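Glucose-6-phosphate 1-dehydrogenase (Kluyveromyces lactis, PDB 7E6I) catalyses the NADP(+)-dependent oxidation of glucose 6-phosphate to 6-phosphogluconolactone, the first step of the oxidative pentose phosphate pathway. Local coordinates at residues L286-V294 / P456-G464; L57-L65 / V77-Y86. One frame throughout, in Å; residues are numbered along the deposited sequence.

Contact 1: residues L286-V294 / P456-G464; sequences LIGQYGRSV and PQPKIYPYG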
loop_
_atom_site.group_PDB
_atom_site.type_symbol
_atom_site.label_atom_id
_atom_site.label_comp_id
_atom_site.label_asym_id
_atom_site.label_seq_id
_atom_site.Cartn_x
_atom_site.Cartn_y
_atom_site.Cartn_z
ATOM N N LEU A 286 -11.723 -8.600 17.172
ATOM C CA LEU A 286 -11.107 -8.116 18.405
ATOM C C LEU A 286 -10.780 -6.648 18.191
ATOM O O LEU A 286 -9.932 -6.310 17.366
ATOM C CB LEU A 286 -9.853 -8.908 18.755
ATOM C CG LEU A 286 -9.486 -9.072 20.229
ATOM C CD1 LEU A 286 -8.052 -8.625 20.499
ATOM C CD2 LEU A 286 -10.450 -8.320 21.122
ATOM N N ILE A 287 -11.450 -5.782 18.932
ATOM C CA ILE A 287 -11.521 -4.356 18.646
ATOM C C ILE A 287 -11.033 -3.598 19.875
ATOM O O ILE A 287 -11.426 -3.921 21.002
ATOM C CB ILE A 287 -12.962 -3.992 18.234
ATOM C CG1 ILE A 287 -12.973 -3.504 16.796
ATOM C CG2 ILE A 287 -13.699 -3.125 19.202
ATOM C CD1 ILE A 287 -12.561 -4.608 15.883
ATOM N N GLY A 288 -10.133 -2.644 19.669
ATOM C CA GLY A 288 -9.481 -1.970 20.781
ATOM C C GLY A 288 -9.244 -0.502 20.486
ATOM O O GLY A 288 -9.160 -0.081 19.331
ATOM N N GLN A 289 -9.164 0.283 21.558
ATOM C CA GLN A 289 -8.888 1.721 21.519
ATOM C C GLN A 289 -7.819 2.010 22.560
ATOM O O GLN A 289 -7.855 1.448 23.659
ATOM C CB GLN A 289 -10.159 2.561 21.800
ATOM C CG GLN A 289 -9.976 4.064 21.652
ATOM C CD GLN A 289 -11.192 4.857 22.118
ATOM O OE1 GLN A 289 -11.244 5.346 23.257
ATOM N NE2 GLN A 289 -12.183 4.981 21.239
ATOM N N TYR A 290 -6.847 2.851 22.234
ATOM C CA TYR A 290 -5.701 2.956 23.129
ATOM C C TYR A 290 -5.971 3.942 24.262
ATOM O O TYR A 290 -6.461 5.059 24.041
ATOM C CB TYR A 290 -4.407 3.299 22.381
ATOM C CG TYR A 290 -4.227 4.685 21.811
ATOM C CD1 TYR A 290 -3.659 5.709 22.571
ATOM C CD2 TYR A 290 -4.536 4.947 20.472
ATOM C CE1 TYR A 290 -3.459 6.985 22.021
ATOM C CE2 TYR A 290 -4.336 6.208 19.915
ATOM C CZ TYR A 290 -3.803 7.223 20.692
ATOM O OH TYR A 290 -3.604 8.456 20.118
ATOM N N GLY A 291 -5.687 3.494 25.485
ATOM C CA GLY A 291 -5.754 4.331 26.661
ATOM C C GLY A 291 -4.375 4.797 27.085
ATOM O O GLY A 291 -3.373 4.584 26.396
ATOM N N ARG A 292 -4.330 5.440 28.248
ATOM C CA ARG A 292 -3.071 5.972 28.747
ATOM C C ARG A 292 -2.069 4.847 29.002
ATOM O O ARG A 292 -2.440 3.730 29.369
ATOM C CB ARG A 292 -3.308 6.763 30.027
ATOM C CG ARG A 292 -3.665 8.218 29.784
ATOM C CD ARG A 292 -4.058 8.913 31.084
ATOM N NE ARG A 292 -5.109 9.900 30.873
ATOM C CZ ARG A 292 -5.946 10.304 31.819
ATOM N NH1 ARG A 292 -5.855 9.797 33.042
ATOM N NH2 ARG A 292 -6.868 11.210 31.540
ATOM N N SER A 293 -0.787 5.157 28.812
ATOM C CA SER A 293 0.262 4.192 29.113
ATOM C C SER A 293 0.304 3.864 30.605
ATOM O O SER A 293 -0.074 4.676 31.456
ATOM C CB SER A 293 1.624 4.718 28.648
ATOM O OG SER A 293 2.023 5.874 29.369
ATOM N N VAL A 294 0.753 2.641 30.914
ATOM C CA VAL A 294 0.979 2.253 32.306
ATOM C C VAL A 294 1.922 3.248 32.966
ATOM O O VAL A 294 1.739 3.638 34.126
ATOM C CB VAL A 294 1.533 0.816 32.378
ATOM C CG1 VAL A 294 1.712 0.379 33.828
ATOM C CG2 VAL A 294 0.631 -0.149 31.631
ATOM N N PRO A 456 -20.151 -2.102 18.886
ATOM C CA PRO A 456 -19.500 -2.466 20.148
ATOM C C PRO A 456 -18.552 -1.378 20.620
ATOM O O PRO A 456 -18.044 -0.570 19.841
ATOM C CB PRO A 456 -18.734 -3.746 19.800
ATOM C CG PRO A 456 -19.381 -4.259 18.548
ATOM C CD PRO A 456 -19.817 -3.040 17.801
ATOM N N GLN A 457 -18.324 -1.352 21.927
ATOM C CA GLN A 457 -17.365 -0.424 22.495
ATOM C C GLN A 457 -15.985 -1.053 22.440
ATOM O O GLN A 457 -15.817 -2.177 22.929
ATOM C CB GLN A 457 -17.732 -0.088 23.940
ATOM C CG GLN A 457 -16.554 0.349 24.814
ATOM C CD GLN A 457 -16.153 1.799 24.579
ATOM O OE1 GLN A 457 -17.007 2.655 24.311
ATOM N NE2 GLN A 457 -14.843 2.081 24.659
ATOM N N PRO A 458 -14.993 -0.412 21.825
ATOM C CA PRO A 458 -13.647 -0.994 21.826
ATOM C C PRO A 458 -13.127 -1.164 23.240
ATOM O O PRO A 458 -13.320 -0.306 24.102
ATOM C CB PRO A 458 -12.808 0.019 21.033
ATOM C CG PRO A 458 -13.644 1.253 20.959
ATOM C CD PRO A 458 -15.070 0.784 20.979
ATOM N N LYS A 459 -12.492 -2.301 23.481
ATOM C CA LYS A 459 -11.782 -2.481 24.730
ATOM C C LYS A 459 -10.565 -1.559 24.760
ATOM O O LYS A 459 -9.950 -1.285 23.731
ATOM C CB LYS A 459 -11.389 -3.946 24.889
ATOM C CG LYS A 459 -9.906 -4.204 24.867
ATOM C CD LYS A 459 -9.595 -5.701 25.033
ATOM C CE LYS A 459 -10.599 -6.604 24.304
ATOM N NZ LYS A 459 -10.168 -8.034 24.373
ATOM N N ILE A 460 -10.244 -1.043 25.945
ATOM C CA ILE A 460 -9.154 -0.084 26.104
ATOM C C ILE A 460 -7.851 -0.839 26.313
ATOM O O ILE A 460 -7.826 -1.887 26.968
ATOM C CB ILE A 460 -9.440 0.881 27.272
ATOM C CG1 ILE A 460 -10.775 1.586 27.043
ATOM C CG2 ILE A 460 -8.343 1.924 27.404
ATOM C CD1 ILE A 460 -10.715 2.588 25.901
ATOM N N TYR A 461 -6.758 -0.326 25.742
ATOM C CA TYR A 461 -5.451 -0.952 25.939
ATOM C C TYR A 461 -4.438 0.162 26.140
ATOM O O TYR A 461 -4.558 1.226 25.523
ATOM C CB TYR A 461 -5.021 -1.863 24.763
ATOM C CG TYR A 461 -4.810 -1.171 23.430
ATOM C CD1 TYR A 461 -5.875 -0.968 22.562
ATOM C CD2 TYR A 461 -3.554 -0.744 23.034
ATOM C CE1 TYR A 461 -5.703 -0.342 21.345
ATOM C CE2 TYR A 461 -3.372 -0.115 21.820
ATOM C CZ TYR A 461 -4.454 0.084 20.975
ATOM O OH TYR A 461 -4.285 0.706 19.749
ATOM N N PRO A 462 -3.455 -0.036 27.007
ATOM C CA PRO A 462 -2.527 1.060 27.310
ATOM C C PRO A 462 -1.604 1.337 26.138
ATOM O O PRO A 462 -1.093 0.416 25.492
ATOM C CB PRO A 462 -1.746 0.548 28.527
ATOM C CG PRO A 462 -1.863 -0.938 28.440
ATOM C CD PRO A 462 -3.191 -1.241 27.806
ATOM N N TYR A 463 -1.403 2.624 25.870
ATOM C CA TYR A 463 -0.421 3.054 24.890
ATOM C C TYR A 463 0.892 2.330 25.141
ATOM O O TYR A 463 1.406 2.332 26.264
ATOM C CB TYR A 463 -0.243 4.566 25.007
ATOM C CG TYR A 463 0.446 5.321 23.877
ATOM C CD1 TYR A 463 1.745 5.023 23.480
ATOM C CD2 TYR A 463 -0.188 6.409 23.273
ATOM C CE1 TYR A 463 2.376 5.765 22.470
ATOM C CE2 TYR A 463 0.429 7.149 22.265
ATOM C CZ TYR A 463 1.705 6.830 21.870
ATOM O OH TYR A 463 2.297 7.576 20.872
ATOM N N GLY A 464 1.400 1.655 24.107
ATOM C CA GLY A 464 2.721 1.075 24.132
ATOM C C GLY A 464 2.758 -0.400 24.443
ATOM O O GLY A 464 3.842 -0.994 24.403
HETATM O O HOH W 1 -13.299 4.451 24.607
HETATM O O HOH W 2 1.642 0.944 28.320
#

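Contact 2: residues L57-L65 / V77-Y86; sequences LREKVKPFL and VNEFLSMVSY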
loop_
_atom_site.group_PDB
_atom_site.type_symbol
_atom_site.label_atom_id
_atom_site.label_comp_id
_atom_site.label_asym_id
_atom_site.label_seq_id
_atom_site.Cartn_x
_atom_site.Cartn_y
_atom_site.Cartn_z
ATOM N N LEU A 57 8.497 26.715 -6.230
ATOM C CA LEU A 57 8.335 25.266 -6.283
ATOM C C LEU A 57 9.660 24.551 -6.038
ATOM O O LEU A 57 9.756 23.678 -5.169
ATOM C CB LEU A 57 7.750 24.854 -7.632
ATOM C CG LEU A 57 7.370 23.373 -7.705
ATOM C CD1 LEU A 57 6.424 23.023 -6.564
ATOM C CD2 LEU A 57 6.768 23.019 -9.057
ATOM N N ARG A 58 10.692 24.906 -6.812
ATOM C CA ARG A 58 11.988 24.248 -6.680
ATOM C C ARG A 58 12.524 24.366 -5.262
ATOM O O ARG A 58 13.027 23.387 -4.697
ATOM C CB ARG A 58 12.986 24.838 -7.675
ATOM C CG ARG A 58 12.610 24.622 -9.123
ATOM C CD ARG A 58 13.281 25.628 -10.021
ATOM N NE ARG A 58 12.916 25.456 -11.424
ATOM C CZ ARG A 58 13.036 26.411 -12.340
ATOM N NH1 ARG A 58 13.507 27.600 -11.987
ATOM N NH2 ARG A 58 12.691 26.184 -13.605
ATOM N N GLU A 59 12.420 25.550 -4.666
ATOM C CA GLU A 59 12.928 25.721 -3.315
ATOM C C GLU A 59 12.018 25.079 -2.289
ATOM O O GLU A 59 12.476 24.753 -1.192
ATOM C CB GLU A 59 13.122 27.204 -3.004
ATOM C CG GLU A 59 14.170 27.884 -3.883
ATOM C CD GLU A 59 15.594 27.410 -3.599
ATOM O OE1 GLU A 59 15.847 26.867 -2.498
ATOM O OE2 GLU A 59 16.466 27.594 -4.477
ATOM N N LYS A 60 10.746 24.883 -2.620
ATOM C CA LYS A 60 9.837 24.214 -1.696
ATOM C C LYS A 60 10.167 22.728 -1.573
ATOM O O LYS A 60 10.041 22.144 -0.490
ATOM C CB LYS A 60 8.394 24.418 -2.160
ATOM C CG LYS A 60 7.336 24.309 -1.074
ATOM C CD LYS A 60 5.939 24.535 -1.659
ATOM C CE LYS A 60 4.981 25.155 -0.639
ATOM N NZ LYS A 60 4.148 24.122 0.057
ATOM N N VAL A 61 10.603 22.097 -2.661
ATOM C CA VAL A 61 10.740 20.642 -2.676
ATOM C C VAL A 61 12.179 20.205 -2.418
ATOM O O VAL A 61 12.415 19.100 -1.916
ATOM C CB VAL A 61 10.215 20.057 -4.001
ATOM C CG1 VAL A 61 8.885 20.695 -4.385
ATOM C CG2 VAL A 61 11.224 20.243 -5.100
ATOM N N LYS A 62 13.149 21.074 -2.740
ATOM C CA LYS A 62 14.576 20.840 -2.522
ATOM C C LYS A 62 14.888 20.278 -1.134
ATOM O O LYS A 62 15.706 19.355 -1.026
ATOM C CB LYS A 62 15.359 22.136 -2.756
ATOM C CG LYS A 62 16.869 21.977 -2.798
ATOM C CD LYS A 62 17.530 23.164 -3.501
ATOM C CE LYS A 62 19.056 23.127 -3.380
ATOM N NZ LYS A 62 19.756 23.740 -4.557
ATOM N N PRO A 63 14.277 20.778 -0.051
ATOM C CA PRO A 63 14.583 20.214 1.276
ATOM C C PRO A 63 14.199 18.764 1.434
ATOM O O PRO A 63 14.533 18.171 2.465
ATOM C CB PRO A 63 13.776 21.096 2.236
ATOM C CG PRO A 63 13.600 22.354 1.513
ATOM C CD PRO A 63 13.441 21.986 0.077
ATOM N N PHE A 64 13.511 18.169 0.464
ATOM C CA PHE A 64 13.036 16.804 0.604
ATOM C C PHE A 64 13.656 15.846 -0.390
ATOM O O PHE A 64 13.525 14.627 -0.208
ATOM C CB PHE A 64 11.507 16.764 0.481
ATOM C CG PHE A 64 10.809 17.600 1.513
ATOM C CD1 PHE A 64 10.716 17.166 2.824
ATOM C CD2 PHE A 64 10.287 18.841 1.180
ATOM C CE1 PHE A 64 10.083 17.948 3.786
ATOM C CE2 PHE A 64 9.656 19.620 2.126
ATOM C CZ PHE A 64 9.552 19.178 3.430
ATOM N N LEU A 65 14.334 16.348 -1.416
ATOM C CA LEU A 65 15.090 15.476 -2.295
ATOM C C LEU A 65 16.148 14.742 -1.480
ATOM O O LEU A 65 16.736 15.300 -0.551
ATOM C CB LEU A 65 15.731 16.287 -3.414
ATOM C CG LEU A 65 14.842 17.302 -4.143
ATOM C CD1 LEU A 65 15.504 17.732 -5.446
ATOM C CD2 LEU A 65 13.433 16.767 -4.413
ATOM N N VAL A 77 20.866 17.278 -8.338
ATOM C CA VAL A 77 19.807 18.043 -7.683
ATOM C C VAL A 77 19.452 19.268 -8.514
ATOM O O VAL A 77 18.283 19.501 -8.845
ATOM C CB VAL A 77 20.221 18.440 -6.255
ATOM C CG1 VAL A 77 19.281 19.518 -5.717
ATOM C CG2 VAL A 77 20.231 17.224 -5.336
ATOM N N ASN A 78 20.462 20.067 -8.877
ATOM C CA ASN A 78 20.203 21.274 -9.656
ATOM C C ASN A 78 19.757 20.930 -11.067
ATOM O O ASN A 78 18.897 21.613 -11.634
ATOM C CB ASN A 78 21.443 22.162 -9.683
ATOM C CG ASN A 78 21.951 22.484 -8.297
ATOM O OD1 ASN A 78 21.187 22.879 -7.411
ATOM N ND2 ASN A 78 23.251 22.313 -8.096
ATOM N N GLU A 79 20.335 19.877 -11.648
ATOM C CA GLU A 79 19.859 19.374 -12.933
ATOM C C GLU A 79 18.358 19.116 -12.891
ATOM O O GLU A 79 17.603 19.599 -13.744
ATOM C CB GLU A 79 20.598 18.088 -13.281
ATOM C CG GLU A 79 21.756 18.238 -14.211
ATOM C CD GLU A 79 22.476 16.926 -14.399
ATOM O OE1 GLU A 79 22.802 16.286 -13.376
ATOM O OE2 GLU A 79 22.699 16.526 -15.562
ATOM N N PHE A 80 17.915 18.361 -11.881
ATOM C CA PHE A 80 16.511 17.984 -11.766
ATOM C C PHE A 80 15.614 19.208 -11.594
ATOM O O PHE A 80 14.599 19.351 -12.288
ATOM C CB PHE A 80 16.344 17.019 -10.594
ATOM C CG PHE A 80 14.923 16.672 -10.291
ATOM C CD1 PHE A 80 14.212 15.820 -11.123
ATOM C CD2 PHE A 80 14.291 17.198 -9.175
ATOM C CE1 PHE A 80 12.902 15.499 -10.847
ATOM C CE2 PHE A 80 12.977 16.875 -8.894
ATOM C CZ PHE A 80 12.282 16.026 -9.730
ATOM N N LEU A 81 15.968 20.097 -10.657
ATOM C CA LEU A 81 15.157 21.287 -10.411
ATOM C C LEU A 81 14.966 22.097 -11.685
ATOM O O LEU A 81 13.896 22.668 -11.914
ATOM C CB LEU A 81 15.798 22.141 -9.316
ATOM C CG LEU A 81 15.843 21.487 -7.930
ATOM C CD1 LEU A 81 16.156 22.494 -6.832
ATOM C CD2 LEU A 81 14.524 20.812 -7.644
ATOM N N SER A 82 15.983 22.128 -12.544
ATOM C CA SER A 82 15.876 22.865 -13.795
ATOM C C SER A 82 14.857 22.258 -14.753
ATOM O O SER A 82 14.408 22.948 -15.671
ATOM C CB SER A 82 17.241 22.942 -14.475
ATOM O OG SER A 82 17.349 21.961 -15.489
ATOM N N MET A 83 14.485 20.991 -14.576
ATOM C CA MET A 83 13.425 20.390 -15.380
ATOM C C MET A 83 12.034 20.671 -14.833
ATOM O O MET A 83 11.044 20.382 -15.512
ATOM C CB MET A 83 13.636 18.878 -15.485
ATOM C CG MET A 83 15.083 18.476 -15.362
ATOM S SD MET A 83 15.334 16.686 -15.347
ATOM C CE MET A 83 14.381 16.177 -16.764
ATOM N N VAL A 84 11.943 21.238 -13.638
ATOM C CA VAL A 84 10.684 21.453 -12.941
ATOM C C VAL A 84 10.251 22.895 -13.144
ATOM O O VAL A 84 11.067 23.820 -13.040
ATOM C CB VAL A 84 10.841 21.138 -11.445
ATOM C CG1 VAL A 84 9.702 21.725 -10.659
ATOM C CG2 VAL A 84 10.946 19.646 -11.237
ATOM N N SER A 85 8.967 23.089 -13.433
ATOM C CA SER A 85 8.379 24.411 -13.577
ATOM C C SER A 85 6.999 24.398 -12.933
ATOM O O SER A 85 6.505 23.346 -12.517
ATOM C CB SER A 85 8.303 24.828 -15.047
ATOM O OG SER A 85 7.168 24.264 -15.671
ATOM N N TYR A 86 6.374 25.584 -12.855
ATOM C CA TYR A 86 5.097 25.766 -12.171
ATOM C C TYR A 86 4.111 26.545 -13.032
ATOM O O TYR A 86 4.476 27.507 -13.714
ATOM C CB TYR A 86 5.271 26.494 -10.835
ATOM C CG TYR A 86 4.010 26.552 -9.977
ATOM C CD1 TYR A 86 3.821 25.657 -8.927
ATOM C CD2 TYR A 86 3.020 27.513 -10.204
ATOM C CE1 TYR A 86 2.682 25.712 -8.132
ATOM C CE2 TYR A 86 1.873 27.572 -9.412
ATOM C CZ TYR A 86 1.709 26.671 -8.377
ATOM O OH TYR A 86 0.579 26.715 -7.584
#

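Contact 1: residues L286-V294 / P456-G464
Tyr461 holds CG between the backbone N and the carbonyl carbon (chi1 64°), laying its ring against the main chain of Tyr290 on the adjacent strand. Tyr290 CA stands over one face of that ring, 3.8 Å from the centroid of Tyr461, as a CH-pi contact, and Tyr290 CB lies 3.5 Å from Tyr461 CZ. With a like torsion (chi1 71°) Tyr290 presents its ring to Tyr463, whose edge turns toward the Tyr290 face in an offset edge-to-face stack, centroids 5.3 Å apart and planes almost perpendicular. The Tyr461 hydroxyl is tied to Lys339 O and Thr315 OG1, that of Tyr290 to Thr225 N. On the other face of the sheet the extended Gln289 rests its CB 3.8 Å from Pro458 CB. Its buried amide bonds through NE2 to the carbonyls of Ser311 and Cys313, and through OE1 and a water to Gln457 NE2. Ile460 CG2 sits 3.6 Å from Gly291 CA, where a CB would probably collide. Backbone bonds such as Gln289 N to Lys459 O (2.8 Å) and Tyr461 N to Gln289 O (2.9 Å) form a parallel ladder, which adds strand 459-462 to the edge of the large mixed sheet of the C-terminal domain.

Contact 2: residues L57-L65 / V77-Y86
Arg58 reaches alongside Leu81, its chain extended from CG to NE (chi3 -179°), and grips Val84 O side-on with two nitrogens, NE at 3.0 Å and NH2 at 2.9 Å. The carbonyl oxygen lies somewhat out of the guanidinium plane, and NE makes a further, weak bond to Leu81 O. With an alanine in place of Arg58, NE and NH2 are gone, and Val84 O would probably lack a mate within this contact while a gap opens beside Leu81. Behind this grip the packing is close. The side chains of Leu57 and Val84 cross at about a right angle, with CD2 of Leu57 3.6 Å from CG1 of Val84 and also at the edge of the Tyr86 ring. Leu65 CD1 lies 3.9 Å from Leu81 CD2 and touches Phe80 as well. The outer side is looser: Lys62 passes over Leu81, CD 3.7 Å from Leu81 CD1, before NZ weakly bonds OD1 of the exposed Asn78 at 3.3 Å. A cationic side chain thus serves a carbonyl at the sheet edge; Glu55 gives NH1 a long, weak ion pair, and the weak bond to Leu81 O, near the C-terminal end of helix 74-83, would probably let the helix dipole favour the charge.

Overall arrangement
The two contacts lie in different domains, contact 2 in the Rossmann-type coenzyme domain and contact 1 in the C-terminal domain, with centres 43 Å apart and nearest atoms about 21 Å apart. Contact 1 is near the sugar phosphate site: the side chain of Tyr461 is about 5 Å from that of Lys339, which lines the glucose 6-phosphate pocket, and the side chain of Tyr290 is about 11 Å from the bound substrate. Contact 2 flanks the NADP(+) site of the Rossmann-type domain, inferred by similarity, the side chain of Val61 lying about 4 Å from that of Lys22 and the side chain of Tyr86 about 6 Å from that of Arg49. Strands 459-462 and 84-88 are each outermost in their sheets.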